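Local structure of ribonuclease P protein component 3 (Thermococcus kodakarensis KOD1, 3WYZ) at residues E22-A27 with D32-T37; R157-T162 with I196-E201. The protein probably serves as a protein subunit of ribonuclease P, the RNA-containing enzyme that cleaves the 5'-ends off tRNA precursors to give mature tRNA. All coordinates share one frame; numbering follows the deposited sequence.

Interaction 1 (E22-A27 with D32-T37)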
ATOM      1  N   GLU A  22      -3.856 -14.157  11.536  1.00 52.06           N
ATOM      2  CA  GLU A  22      -2.783 -15.152  11.480  1.00 56.34           C
ATOM      3  C   GLU A  22      -1.603 -14.671  10.638  1.00 53.27           C
ATOM      4  O   GLU A  22      -0.452 -14.980  10.937  1.00 53.81           O
ATOM      5  CB  GLU A  22      -3.299 -16.487  10.935  1.00 60.14           C
ATOM      6  CG  GLU A  22      -4.290 -17.188  11.849  1.00 62.98           C
ATOM      7  CD  GLU A  22      -4.636 -18.587  11.371  1.00 67.80           C
ATOM      8  OE1 GLU A  22      -3.705 -19.326  10.975  1.00 65.11           O
ATOM      9  OE2 GLU A  22      -5.838 -18.950  11.394  1.00 72.33           O
ATOM     10  N   ALA A  23      -1.906 -13.928   9.577  1.00 51.31           N
ATOM     11  CA  ALA A  23      -0.880 -13.321   8.732  1.00 49.73           C
ATOM     12  C   ALA A  23      -0.043 -12.329   9.542  1.00 46.14           C
ATOM     13  O   ALA A  23       1.181 -12.300   9.428  1.00 42.90           O
ATOM     14  CB  ALA A  23      -1.526 -12.621   7.540  1.00 49.57           C
ATOM     15  N   HIS A  24      -0.721 -11.529  10.362  1.00 45.55           N
ATOM     16  CA  HIS A  24      -0.063 -10.547  11.217  1.00 45.51           C
ATOM     17  C   HIS A  24       0.874 -11.204  12.235  1.00 44.31           C
ATOM     18  O   HIS A  24       2.027 -10.803  12.356  1.00 42.86           O
ATOM     19  CB  HIS A  24      -1.107  -9.700  11.942  1.00 44.59           C
ATOM     20  CG  HIS A  24      -0.528  -8.535  12.679  1.00 45.69           C
ATOM     21  ND1 HIS A  24      -0.561  -7.251  12.179  1.00 46.87           N
ATOM     22  CD2 HIS A  24       0.096  -8.459  13.878  1.00 45.14           C
ATOM     23  CE1 HIS A  24       0.015  -6.434  13.042  1.00 46.49           C
ATOM     24  NE2 HIS A  24       0.429  -7.143  14.077  1.00 45.21           N
ATOM     25  N   GLU A  25       0.374 -12.205  12.959  1.00 46.27           N
ATOM     26  CA  GLU A  25       1.187 -12.916  13.955  1.00 47.83           C
ATOM     27  C   GLU A  25       2.389 -13.612  13.313  1.00 48.16           C
ATOM     28  O   GLU A  25       3.468 -13.679  13.908  1.00 51.10           O
ATOM     29  CB  GLU A  25       0.345 -13.933  14.727  1.00 49.37           C
ATOM     30  CG  GLU A  25       1.016 -14.485  15.994  1.00 51.46           C
ATOM     31  CD  GLU A  25       1.824 -15.764  15.781  1.00 52.81           C
ATOM     32  OE1 GLU A  25       2.416 -16.266  16.769  1.00 50.51           O
ATOM     33  OE2 GLU A  25       1.867 -16.277  14.639  1.00 52.81           O
ATOM     34  N   LEU A  26       2.199 -14.126  12.101  1.00 47.13           N
ATOM     35  CA  LEU A  26       3.276 -14.776  11.360  1.00 47.17           C
ATOM     36  C   LEU A  26       4.326 -13.771  10.895  1.00 46.66           C
ATOM     37  O   LEU A  26       5.522 -13.977  11.097  1.00 44.99           O
ATOM     38  CB  LEU A  26       2.698 -15.544  10.164  1.00 49.03           C
ATOM     39  CG  LEU A  26       3.681 -16.334   9.295  1.00 49.27           C
ATOM     40  CD1 LEU A  26       4.516 -17.283  10.141  1.00 48.82           C
ATOM     41  CD2 LEU A  26       2.933 -17.092   8.200  1.00 49.63           C
ATOM     42  N   ALA A  27       3.869 -12.680  10.286  1.00 46.88           N
ATOM     43  CA  ALA A  27       4.761 -11.629   9.785  1.00 48.77           C
ATOM     44  C   ALA A  27       5.572 -10.932  10.881  1.00 49.73           C
ATOM     45  O   ALA A  27       6.664 -10.426  10.611  1.00 45.72           O
ATOM     46  CB  ALA A  27       3.962 -10.593   9.005  1.00 49.27           C
ATOM     47  N   ASP A  32      10.324  -6.156  11.455  1.00 48.87           N
ATOM     48  CA  ASP A  32      10.505  -5.372  12.675  1.00 50.32           C
ATOM     49  C   ASP A  32       9.241  -4.623  13.093  1.00 49.72           C
ATOM     50  O   ASP A  32       9.015  -4.395  14.282  1.00 46.42           O
ATOM     51  CB  ASP A  32      11.661  -4.392  12.498  1.00 50.66           C
ATOM     52  CG  ASP A  32      12.993  -5.095  12.365  1.00 51.63           C
ATOM     53  OD1 ASP A  32      13.243  -5.720  11.312  1.00 49.22           O
ATOM     54  OD2 ASP A  32      13.785  -5.032  13.325  1.00 54.13           O
ATOM     55  N   GLU A  33       8.439  -4.223  12.110  1.00 49.47           N
ATOM     56  CA  GLU A  33       7.133  -3.622  12.360  1.00 48.39           C
ATOM     57  C   GLU A  33       6.136  -4.187  11.367  1.00 47.07           C
ATOM     58  O   GLU A  33       6.470  -4.406  10.201  1.00 46.31           O
ATOM     59  CB  GLU A  33       7.187  -2.104  12.199  1.00 52.08           C
ATOM     60  CG  GLU A  33       8.255  -1.412  13.029  1.00 55.07           C
ATOM     61  CD  GLU A  33       8.159   0.105  12.964  1.00 57.39           C
ATOM     62  OE1 GLU A  33       7.059   0.642  13.237  1.00 57.75           O
ATOM     63  OE2 GLU A  33       9.185   0.758  12.648  1.00 55.20           O
ATOM     64  N   VAL A  34       4.912  -4.416  11.826  1.00 45.59           N
ATOM     65  CA  VAL A  34       3.849  -4.913  10.960  1.00 47.09           C
ATOM     66  C   VAL A  34       2.598  -4.063  11.153  1.00 46.59           C
ATOM     67  O   VAL A  34       2.074  -3.960  12.260  1.00 50.04           O
ATOM     68  CB  VAL A  34       3.527  -6.400  11.230  1.00 47.40           C
ATOM     69  CG1 VAL A  34       2.475  -6.904  10.255  1.00 47.85           C
ATOM     70  CG2 VAL A  34       4.783  -7.250  11.118  1.00 48.15           C
ATOM     71  N   VAL A  35       2.140  -3.446  10.067  1.00 42.75           N
ATOM     72  CA  VAL A  35       0.929  -2.640  10.077  1.00 42.74           C
ATOM     73  C   VAL A  35      -0.275  -3.515   9.707  1.00 41.86           C
ATOM     74  O   VAL A  35      -0.274  -4.156   8.665  1.00 40.80           O
ATOM     75  CB  VAL A  35       1.052  -1.471   9.081  1.00 43.39           C
ATOM     76  CG1 VAL A  35      -0.226  -0.637   9.058  1.00 44.39           C
ATOM     77  CG2 VAL A  35       2.263  -0.602   9.417  1.00 42.82           C
ATOM     78  N   PHE A  36      -1.285  -3.549  10.572  1.00 41.91           N
ATOM     79  CA  PHE A  36      -2.526  -4.254  10.279  1.00 42.23           C
ATOM     80  C   PHE A  36      -3.487  -3.337   9.528  1.00 41.95           C
ATOM     81  O   PHE A  36      -3.811  -2.248   9.995  1.00 43.72           O
ATOM     82  CB  PHE A  36      -3.191  -4.765  11.557  1.00 44.14           C
ATOM     83  CG  PHE A  36      -4.455  -5.543  11.303  1.00 44.62           C
ATOM     84  CD1 PHE A  36      -5.682  -4.890  11.210  1.00 45.44           C
ATOM     85  CD2 PHE A  36      -4.416  -6.917  11.146  1.00 44.69           C
ATOM     86  CE1 PHE A  36      -6.845  -5.601  10.966  1.00 45.89           C
ATOM     87  CE2 PHE A  36      -5.574  -7.634  10.905  1.00 45.85           C
ATOM     88  CZ  PHE A  36      -6.790  -6.975  10.816  1.00 44.66           C
ATOM     89  N   THR A  37      -3.945  -3.784   8.365  1.00 41.21           N
ATOM     90  CA  THR A  37      -4.828  -2.991   7.523  1.00 42.15           C
ATOM     91  C   THR A  37      -6.275  -3.480   7.629  1.00 44.59           C
ATOM     92  O   THR A  37      -6.561  -4.660   7.416  1.00 42.69           O
ATOM     93  CB  THR A  37      -4.373  -3.054   6.053  1.00 41.69           C
ATOM     94  OG1 THR A  37      -3.044  -2.518   5.941  1.00 40.38           O
ATOM     95  CG2 THR A  37      -5.319  -2.262   5.162  1.00 41.56           C
TER

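Interaction 2 (R157-T162 with I196-E201)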
ATOM      1  N   ARG A 157       4.388  -6.260 -15.957  1.00 42.07           N
ATOM      2  CA  ARG A 157       4.599  -5.143 -16.885  1.00 42.63           C
ATOM      3  C   ARG A 157       4.108  -3.824 -16.292  1.00 40.61           C
ATOM      4  O   ARG A 157       4.794  -2.809 -16.394  1.00 40.10           O
ATOM      5  CB  ARG A 157       3.932  -5.389 -18.250  1.00 45.18           C
ATOM      6  CG  ARG A 157       4.715  -6.334 -19.151  1.00 48.10           C
ATOM      7  CD  ARG A 157       4.244  -6.345 -20.606  1.00 50.96           C
ATOM      8  NE  ARG A 157       2.781  -6.370 -20.769  1.00 51.89           N
ATOM      9  CZ  ARG A 157       2.005  -5.296 -20.943  1.00 52.19           C
ATOM     10  NH1 ARG A 157       0.696  -5.451 -21.085  1.00 52.17           N
ATOM     11  NH2 ARG A 157       2.514  -4.067 -20.971  1.00 52.61           N
ATOM     12  N   PHE A 158       2.929  -3.846 -15.672  1.00 40.42           N
ATOM     13  CA  PHE A 158       2.345  -2.640 -15.084  1.00 40.55           C
ATOM     14  C   PHE A 158       3.173  -2.142 -13.913  1.00 39.58           C
ATOM     15  O   PHE A 158       3.347  -0.938 -13.737  1.00 37.03           O
ATOM     16  CB  PHE A 158       0.897  -2.876 -14.616  1.00 40.32           C
ATOM     17  CG  PHE A 158      -0.022  -3.407 -15.688  1.00 40.78           C
ATOM     18  CD1 PHE A 158       0.147  -3.060 -17.023  1.00 42.41           C
ATOM     19  CD2 PHE A 158      -1.070  -4.250 -15.350  1.00 41.71           C
ATOM     20  CE1 PHE A 158      -0.708  -3.550 -17.997  1.00 43.85           C
ATOM     21  CE2 PHE A 158      -1.924  -4.747 -16.314  1.00 41.70           C
ATOM     22  CZ  PHE A 158      -1.748  -4.397 -17.639  1.00 42.78           C
ATOM     23  N   MET A 159       3.662  -3.078 -13.107  1.00 40.05           N
ATOM     24  CA  MET A 159       4.528  -2.750 -11.983  1.00 41.00           C
ATOM     25  C   MET A 159       5.856  -2.157 -12.446  1.00 41.54           C
ATOM     26  O   MET A 159       6.382  -1.253 -11.803  1.00 41.56           O
ATOM     27  CB  MET A 159       4.790  -3.985 -11.134  1.00 41.64           C
ATOM     28  CG  MET A 159       3.588  -4.431 -10.325  1.00 44.07           C
ATOM     29  SD  MET A 159       3.975  -5.859  -9.304  1.00 43.98           S
ATOM     30  CE  MET A 159       2.392  -6.167  -8.535  1.00 48.24           C
ATOM     31  N   MET A 160       6.389  -2.669 -13.553  1.00 42.15           N
ATOM     32  CA  MET A 160       7.593  -2.112 -14.168  1.00 45.34           C
ATOM     33  C   MET A 160       7.370  -0.679 -14.650  1.00 44.02           C
ATOM     34  O   MET A 160       8.216   0.176 -14.421  1.00 43.62           O
ATOM     35  CB  MET A 160       8.068  -2.984 -15.333  1.00 49.31           C
ATOM     36  CG  MET A 160       8.658  -4.319 -14.903  1.00 53.38           C
ATOM     37  SD  MET A 160       8.968  -5.422 -16.297  1.00 61.37           S
ATOM     38  CE  MET A 160       9.159  -7.005 -15.476  1.00 62.31           C
ATOM     39  N   LYS A 161       6.243  -0.421 -15.312  1.00 45.64           N
ATOM     40  CA  LYS A 161       5.927   0.929 -15.803  1.00 46.26           C
ATOM     41  C   LYS A 161       5.766   1.917 -14.645  1.00 43.66           C
ATOM     42  O   LYS A 161       6.266   3.040 -14.702  1.00 44.28           O
ATOM     43  CB  LYS A 161       4.648   0.941 -16.658  1.00 48.62           C
ATOM     44  CG  LYS A 161       4.736   0.155 -17.964  1.00 52.96           C
ATOM     45  CD  LYS A 161       3.907   0.799 -19.073  1.00 55.02           C
ATOM     46  CE  LYS A 161       3.549  -0.189 -20.180  1.00 58.15           C
ATOM     47  NZ  LYS A 161       3.195   0.495 -21.462  1.00 56.73           N
ATOM     48  N   THR A 162       5.060   1.490 -13.603  1.00 40.23           N
ATOM     49  CA  THR A 162       4.846   2.315 -12.428  1.00 39.13           C
ATOM     50  C   THR A 162       6.154   2.573 -11.678  1.00 38.55           C
ATOM     51  O   THR A 162       6.396   3.686 -11.210  1.00 38.01           O
ATOM     52  CB  THR A 162       3.825   1.671 -11.476  1.00 38.86           C
ATOM     53  OG1 THR A 162       2.586   1.465 -12.169  1.00 40.25           O
ATOM     54  CG2 THR A 162       3.580   2.547 -10.279  1.00 39.61           C
ATOM     55  N   ILE A 196      13.309  -6.437  -7.347  1.00 44.60           N
ATOM     56  CA  ILE A 196      14.316  -6.725  -8.368  1.00 47.43           C
ATOM     57  C   ILE A 196      13.661  -7.178  -9.680  1.00 47.71           C
ATOM     58  O   ILE A 196      14.089  -6.755 -10.754  1.00 49.73           O
ATOM     59  CB  ILE A 196      15.331  -7.792  -7.893  1.00 49.60           C
ATOM     60  CG1 ILE A 196      16.137  -7.276  -6.695  1.00 50.92           C
ATOM     61  CG2 ILE A 196      16.281  -8.183  -9.022  1.00 49.61           C
ATOM     62  CD1 ILE A 196      16.733  -8.380  -5.845  1.00 51.75           C
ATOM     63  N   ASN A 197      12.628  -8.016  -9.596  1.00 48.13           N
ATOM     64  CA  ASN A 197      11.869  -8.434 -10.788  1.00 49.77           C
ATOM     65  C   ASN A 197      11.266  -7.260 -11.548  1.00 49.64           C
ATOM     66  O   ASN A 197      11.209  -7.269 -12.774  1.00 52.52           O
ATOM     67  CB  ASN A 197      10.733  -9.388 -10.411  1.00 51.24           C
ATOM     68  CG  ASN A 197      11.220 -10.776 -10.057  1.00 54.36           C
ATOM     69  OD1 ASN A 197      12.414 -11.005  -9.860  1.00 55.49           O
ATOM     70  ND2 ASN A 197      10.285 -11.716  -9.966  1.00 57.72           N
ATOM     71  N   ILE A 198      10.795  -6.268 -10.800  1.00 49.32           N
ATOM     72  CA  ILE A 198      10.168  -5.074 -11.356  1.00 50.42           C
ATOM     73  C   ILE A 198      11.205  -4.088 -11.890  1.00 49.24           C
ATOM     74  O   ILE A 198      10.858  -3.154 -12.603  1.00 51.37           O
ATOM     75  CB  ILE A 198       9.261  -4.407 -10.286  1.00 53.75           C
ATOM     76  CG1 ILE A 198       8.128  -5.357  -9.891  1.00 54.43           C
ATOM     77  CG2 ILE A 198       8.667  -3.096 -10.763  1.00 55.84           C
ATOM     78  CD1 ILE A 198       7.400  -5.975 -11.055  1.00 54.24           C
ATOM     79  N   GLY A 199      12.473  -4.289 -11.546  1.00 48.16           N
ATOM     80  CA  GLY A 199      13.562  -3.461 -12.065  1.00 48.23           C
ATOM     81  C   GLY A 199      14.285  -2.604 -11.046  1.00 49.31           C
ATOM     82  O   GLY A 199      15.054  -1.719 -11.426  1.00 49.80           O
ATOM     83  N   MET A 200      14.041  -2.856  -9.758  1.00 48.62           N
ATOM     84  CA  MET A 200      14.718  -2.130  -8.695  0.50 50.08           C
ATOM     85  C   MET A 200      16.133  -2.669  -8.510  1.00 50.13           C
ATOM     86  O   MET A 200      16.393  -3.847  -8.731  1.00 51.46           O
ATOM     87  CB  MET A 200      13.937  -2.252  -7.384  0.50 50.18           C
ATOM     88  CG  MET A 200      12.491  -1.790  -7.476  0.50 50.99           C
ATOM     89  SD  MET A 200      11.664  -1.777  -5.877  0.50 52.86           S
ATOM     90  CE  MET A 200      12.494  -0.383  -5.146  0.50 52.05           C
ATOM     91  N   GLU A 201      17.048  -1.799  -8.109  1.00 52.72           N
ATOM     92  CA  GLU A 201      18.382  -2.235  -7.726  1.00 55.30           C
ATOM     93  C   GLU A 201      18.275  -2.749  -6.294  1.00 55.15           C
ATOM     94  O   GLU A 201      17.261  -2.536  -5.620  1.00 53.12           O
ATOM     95  CB  GLU A 201      19.398  -1.087  -7.807  1.00 57.71           C
ATOM     96  CG  GLU A 201      19.520  -0.428  -9.180  1.00 60.01           C
ATOM     97  CD  GLU A 201      20.084  -1.342 -10.260  1.00 62.33           C
ATOM     98  OE1 GLU A 201      20.628  -2.421  -9.933  1.00 65.00           O
ATOM     99  OE2 GLU A 201      19.993  -0.969 -11.451  1.00 65.54           O
TER

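Interaction 1 (E22-A27 with D32-T37)
His24 and Phe36 mark where helix and strand come nearest, their CA atoms 6.8 Å apart. The axes of helix 22-27 and strand 33-37 pass within 8.8 Å and run nearly antiparallel, at 171°, as expected when the chain turns back from a helix into the next strand of a beta-alpha-beta unit. His24 does most of the bridging. With CG anti to the backbone N (chi1 -171°), its ring reaches the strand, where Val34 CG1 sits over one face, 4.0 Å from the ring centroid, in a CH-pi contact. The CE1 corner comes 3.3 Å from Val34 O, while ND1 lies 3.7 Å from Phe36 CB and meets the Phe36 ring near its plane, at the edge. ND1 is thus buried among carbons and has no hydrogen-bonding partner in the model. The other methyl of Val34, CG2, turns to the next helical turn and packs 4.0 Å from Ala27 CB. Further out, Tyr62 stacks on Phe36 and meets His24 edge-to-face. Val18 of strand 14-18 touches both His24 and Val34, so helix 21-30 packs across the two neighbouring parallel strands 14-18 and 33-41 that it connects.

Interaction 2 (R157-T162 with I196-E201)
Ile198 meets Met159 and Met160 where two helices of the TIM barrel-like fold come together: the end of helix 188-198 packs against the middle of helix 149-168. The CA atoms of Met160 and Ile198 are only 4.8 Å apart. Ile198 uses both branches. With CG1 beside the backbone N (chi1 -63°), CG2 is anti to that N and lies 3.1 Å from Met159 O. CD1, at the end of the other branch, presses against Met159 CB at 3.3 Å, tighter than usual for two carbons, and also touches Met159 SD. Met160 approaches from the neighbouring position on the helix: its extended side chain runs past the helix end, with CG 3.4 Å from Ile198 O and the terminal CE 3.4 Å from Asn197 O. Replacing Ile198 with an alanine would remove both branches and would probably open a gap beside Met159 CB and SD. One shell out, Leu156 and Trp163 of helix 149-168 also touch Ile198, and Trp114 packs against Met159. Gly199, the first residue after the helix to leave helical angles, completes a Schellman motif, its phi of 114° turning the chain toward Glu201, the N-cap residue of the next helix. Within 157-162, Phe158 O accepts two bonds from Thr162, from N and from OG1, which approach on opposite faces of the carbonyl plane; the OG1 bond is 3.0 Å long.

Overall arrangement
From the N terminus, the chain lays down strand 14-18, climbs helix 21-30 and returns along strand 33-41; interaction 1 closes that short loop, with four residues between its segments. The next strands join the parallel sheet in sequence, up to 136-140, before helix 149-168 is reached. Interaction 2 then closes a wider loop of 33 intervening residues that takes in strand 173-176, the last of the sheet, and most of helix 188-198. The two loops follow in series, neither nested nor crossed. Their centres are 25 Å apart and their nearest atoms about 16 Å, so they do not touch: interaction 1 joins helix to strand, interaction 2 helix to helix.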